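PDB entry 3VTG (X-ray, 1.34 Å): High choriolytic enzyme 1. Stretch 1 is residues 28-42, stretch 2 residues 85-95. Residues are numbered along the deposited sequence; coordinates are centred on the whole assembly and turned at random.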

# COMPACT_ATOMS: atom_id res chain seq x y z
N SER A 28 -7.43 -19.67 -8.04
CA SER A 28 -7.15 -21.10 -7.95
C SER A 28 -5.73 -21.47 -8.40
O SER A 28 -5.26 -22.57 -8.13
N GLU A 29 -5.05 -20.54 -9.07
CA GLU A 29 -3.66 -20.75 -9.48
C GLU A 29 -2.73 -20.97 -8.28
O GLU A 29 -1.78 -21.74 -8.36
N TYR A 30 -3.02 -20.29 -7.18
CA TYR A 30 -2.19 -20.38 -5.98
C TYR A 30 -2.35 -21.72 -5.27
O TYR A 30 -3.47 -22.23 -5.14
N SER A 31 -1.23 -22.28 -4.82
CA SER A 31 -1.25 -23.48 -3.97
C SER A 31 -1.80 -23.13 -2.59
O SER A 31 -1.90 -21.96 -2.24
N GLY A 32 -2.14 -24.16 -1.82
CA GLY A 32 -2.60 -23.98 -0.44
C GLY A 32 -1.64 -23.18 0.41
O GLY A 32 -2.05 -22.34 1.21
N GLY A 33 -0.34 -23.43 0.24
CA GLY A 33 0.70 -22.71 0.96
C GLY A 33 0.73 -21.23 0.61
O GLY A 33 0.92 -20.38 1.49
N GLU A 34 0.53 -20.92 -0.66
CA GLU A 34 0.51 -19.53 -1.13
C GLU A 34 -0.73 -18.78 -0.63
O GLU A 34 -0.63 -17.62 -0.23
N VAL A 35 -1.88 -19.44 -0.66
CA VAL A 35 -3.10 -18.90 -0.06
C VAL A 35 -2.84 -18.56 1.42
O VAL A 35 -3.21 -17.48 1.88
N ALA A 36 -2.20 -19.48 2.13
CA ALA A 36 -1.88 -19.28 3.55
C ALA A 36 -0.97 -18.08 3.78
O ALA A 36 -1.14 -17.36 4.77
N THR A 37 -0.03 -17.85 2.87
CA THR A 37 0.86 -16.68 2.95
C THR A 37 0.07 -15.38 2.81
O THR A 37 0.26 -14.44 3.59
N ILE A 38 -0.82 -15.34 1.83
CA ILE A 38 -1.67 -14.18 1.59
C ILE A 38 -2.58 -13.92 2.80
O ILE A 38 -2.66 -12.79 3.29
N GLU A 39 -3.23 -14.97 3.31
CA GLU A 39 -4.12 -14.82 4.45
C GLU A 39 -3.35 -14.45 5.73
O GLU A 39 -3.85 -13.72 6.58
N GLY A 40 -2.12 -14.95 5.84
CA GLY A 40 -1.23 -14.58 6.95
C GLY A 40 -0.93 -13.09 6.97
O GLY A 40 -0.97 -12.45 8.02
N ALA A 41 -0.64 -12.53 5.79
CA ALA A 41 -0.40 -11.10 5.65
C ALA A 41 -1.63 -10.28 6.01
O ALA A 41 -1.52 -9.22 6.62
N MET A 42 -2.80 -10.79 5.64
CA MET A 42 -4.07 -10.13 5.97
C MET A 42 -4.30 -10.04 7.47
O MET A 42 -4.88 -9.06 7.95
N SER A 85 -2.70 -7.81 -7.67
CA SER A 85 -1.74 -8.77 -8.18
C SER A 85 -0.63 -9.07 -7.18
O SER A 85 0.07 -8.16 -6.71
N ILE A 86 -0.51 -10.35 -6.84
CA ILE A 86 0.64 -10.87 -6.12
C ILE A 86 1.29 -11.89 -7.04
O ILE A 86 0.91 -13.07 -7.05
N ASN A 87 2.24 -11.44 -7.86
CA ASN A 87 2.95 -12.37 -8.74
C ASN A 87 3.64 -13.44 -7.90
O ASN A 87 4.33 -13.13 -6.92
N ARG A 88 3.44 -14.70 -8.29
CA ARG A 88 3.96 -15.84 -7.53
C ARG A 88 5.49 -15.85 -7.41
O ARG A 88 6.03 -16.37 -6.44
N GLY A 89 6.16 -15.27 -8.40
CA GLY A 89 7.62 -15.27 -8.45
C GLY A 89 8.29 -14.16 -7.67
O GLY A 89 9.39 -14.35 -7.15
N GLY A 90 7.65 -13.00 -7.58
CA GLY A 90 8.30 -11.83 -6.98
C GLY A 90 7.60 -11.13 -5.84
O GLY A 90 8.15 -10.18 -5.27
N CYS A 91 6.40 -11.58 -5.48
CA CYS A 91 5.57 -10.84 -4.53
C CYS A 91 5.10 -11.63 -3.31
O CYS A 91 4.43 -11.06 -2.44
N MET A 92 5.43 -12.91 -3.23
CA MET A 92 4.88 -13.77 -2.17
C MET A 92 5.64 -13.62 -0.84
O MET A 92 6.27 -14.55 -0.35
N TYR A 93 5.57 -12.41 -0.29
CA TYR A 93 6.23 -12.05 0.95
C TYR A 93 5.27 -11.20 1.75
O TYR A 93 4.60 -10.32 1.19
N SER A 94 5.20 -11.45 3.05
CA SER A 94 4.20 -10.80 3.90
C SER A 94 4.17 -9.28 3.76
O SER A 94 3.11 -8.70 3.57
N GLY A 95 5.34 -8.64 3.85
CA GLY A 95 5.43 -7.18 3.79
C GLY A 95 4.94 -6.60 2.48
O GLY A 95 4.25 -5.57 2.47

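Stretch 1 enters as a loop and becomes a helix at Gly32, and the side chains on one side of it meet stretch 2. Glu29 points toward it with chi1 and chi2 both t; the extended chain brings Glu29 OE2 to 3.8 Å from Arg88 NH1, a long salt bridge, while Glu29 O lies over one face of the guanidinium, 3.6 Å from Arg88 CZ. A water joins Glu29 O to Arg88 NH2 through weak bonds.

Tyr30 (chi1 m) starts sideways, but its ring reaches inward. Tyr30 is buried, and its OH donates to Ile86 O at 2.6 Å, while Tyr30 CE1 lies 3.5 Å from Met92 CE and 3.7 Å from Arg88 CG. Tyrosine suits this place because it combines an apolar ring with a polar tip.

Ser31, chi1 p, is the N-cap, its short hydroxyl side chain suited to a free helix NH: Ser31 OG accepts a weak bond from Glu34 N (3.4 Å) and donates to Glu34 OE2 (2.7 Å). Ser31 N also donates to Glu34 OE2, at 2.9 Å.

Glu34 (m, then t) points toward stretch 2, and its two carboxylate oxygens suit a two-pronged salt bridge, Arg88 NE to Glu34 OE1 at 2.8 Å and Arg88 NH2 to Glu34 OE2 at 2.9 Å. Arg88 (m, t, p) thus pairs its charge with both acids. A second water donates to Glu34 OE1 and Arg88 O, 2.7 Å from each.

One turn on, Thr37 (m) points toward stretch 2, its methyl suited to the thioether: Thr37 CG2 lies 3.7 Å from Met92 SD. Buried Ile38 (m, t) starts sideways, but its branched apolar end comes nearer; Ile38 CG1 lies 4.0 Å from Met92 SD. Met92, folded as t, p, p, suits this site through its flexible thioether. Buried Ala41 points toward stretch 2, Ala41 CB 3.7 Å from Ser94 OG; its short side chain fits the close backbone approach.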

# COMPACT_ATOMS: atom_id res chain seq x y z
CB SER A 28 -8.18 -21.89 -8.77
OG SER A 28 -7.97 -21.71 -10.16
CB GLU A 29 -3.14 -19.58 -10.33
CG GLU A 29 -1.75 -19.81 -10.90
CD GLU A 29 -1.21 -18.64 -11.70
OE1 GLU A 29 -1.92 -17.63 -11.88
OE2 GLU A 29 -0.05 -18.74 -12.17
CB TYR A 30 -2.53 -19.26 -5.01
CG TYR A 30 -2.26 -17.85 -5.50
CD1 TYR A 30 -0.96 -17.35 -5.55
CD2 TYR A 30 -3.30 -17.01 -5.88
CE1 TYR A 30 -0.71 -16.06 -5.99
CE2 TYR A 30 -3.06 -15.72 -6.31
CZ TYR A 30 -1.77 -15.25 -6.37
OH TYR A 30 -1.53 -13.96 -6.79
CB SER A 31 0.17 -24.04 -3.83
OG SER A 31 1.02 -23.13 -3.16
CB GLU A 34 0.62 -19.48 -2.65
CG GLU A 34 2.00 -19.85 -3.17
CD GLU A 34 2.00 -20.17 -4.65
OE1 GLU A 34 2.52 -19.35 -5.43
OE2 GLU A 34 1.46 -21.23 -5.03
CB VAL A 35 -4.29 -19.89 -0.17
CG1 VAL A 35 -5.48 -19.39 0.64
CG2 VAL A 35 -4.69 -20.08 -1.63
CB ALA A 36 -1.29 -20.54 4.16
CB THR A 37 2.00 -16.77 1.91
OG1 THR A 37 2.80 -17.92 2.18
CG2 THR A 37 2.89 -15.53 1.97
CB ILE A 38 -2.51 -14.34 0.30
CG1 ILE A 38 -1.57 -14.42 -0.92
CG2 ILE A 38 -3.50 -13.19 0.14
CD1 ILE A 38 -2.19 -15.07 -2.14
CB GLU A 39 -5.01 -16.06 4.63
CG GLU A 39 -6.02 -16.24 3.49
CD GLU A 39 -7.06 -17.32 3.74
OE1 GLU A 39 -6.77 -18.30 4.45
OE2 GLU A 39 -8.19 -17.19 3.19
CB ALA A 41 0.08 -10.77 4.25
CB MET A 42 -5.23 -10.88 5.32
CG MET A 42 -5.30 -10.70 3.82
SD MET A 42 -6.47 -11.85 3.07
CE MET A 42 -6.55 -11.15 1.43
CB SER A 85 -1.13 -8.29 -9.49
OG SER A 85 -0.23 -9.25 -10.01
CB ILE A 86 0.23 -11.49 -4.75
CG1 ILE A 86 -0.43 -10.45 -3.84
CG2 ILE A 86 1.42 -12.15 -4.06
CD1 ILE A 86 0.45 -9.27 -3.47
CB ASN A 87 3.97 -11.64 -9.62
CG ASN A 87 4.68 -12.58 -10.57
OD1 ASN A 87 5.74 -13.12 -10.25
ND2 ASN A 87 4.09 -12.81 -11.74
CB ARG A 88 3.51 -17.15 -8.17
CG ARG A 88 2.00 -17.36 -8.19
CD ARG A 88 1.67 -18.62 -8.96
NE ARG A 88 1.81 -19.81 -8.12
CZ ARG A 88 1.73 -21.06 -8.57
NH1 ARG A 88 1.53 -21.30 -9.86
NH2 ARG A 88 1.86 -22.07 -7.73
CB CYS A 91 4.34 -10.26 -5.24
SG CYS A 91 4.69 -9.38 -6.77
CB MET A 92 4.82 -15.23 -2.62
CG MET A 92 3.93 -16.13 -1.77
SD MET A 92 2.19 -15.63 -1.70
CE MET A 92 1.66 -15.92 -3.38
CB TYR A 93 7.53 -11.29 0.67
CG TYR A 93 8.49 -12.07 -0.19
CD1 TYR A 93 9.35 -13.01 0.37
CD2 TYR A 93 8.53 -11.88 -1.57
CE1 TYR A 93 10.22 -13.74 -0.41
CE2 TYR A 93 9.41 -12.60 -2.37
CZ TYR A 93 10.25 -13.53 -1.78
OH TYR A 93 11.12 -14.25 -2.56
CB SER A 94 4.39 -11.20 5.36
OG SER A 94 3.29 -10.76 6.13
O HOH W 1 -0.17 -24.69 -7.47
O HOH W 2 4.60 -17.80 -4.60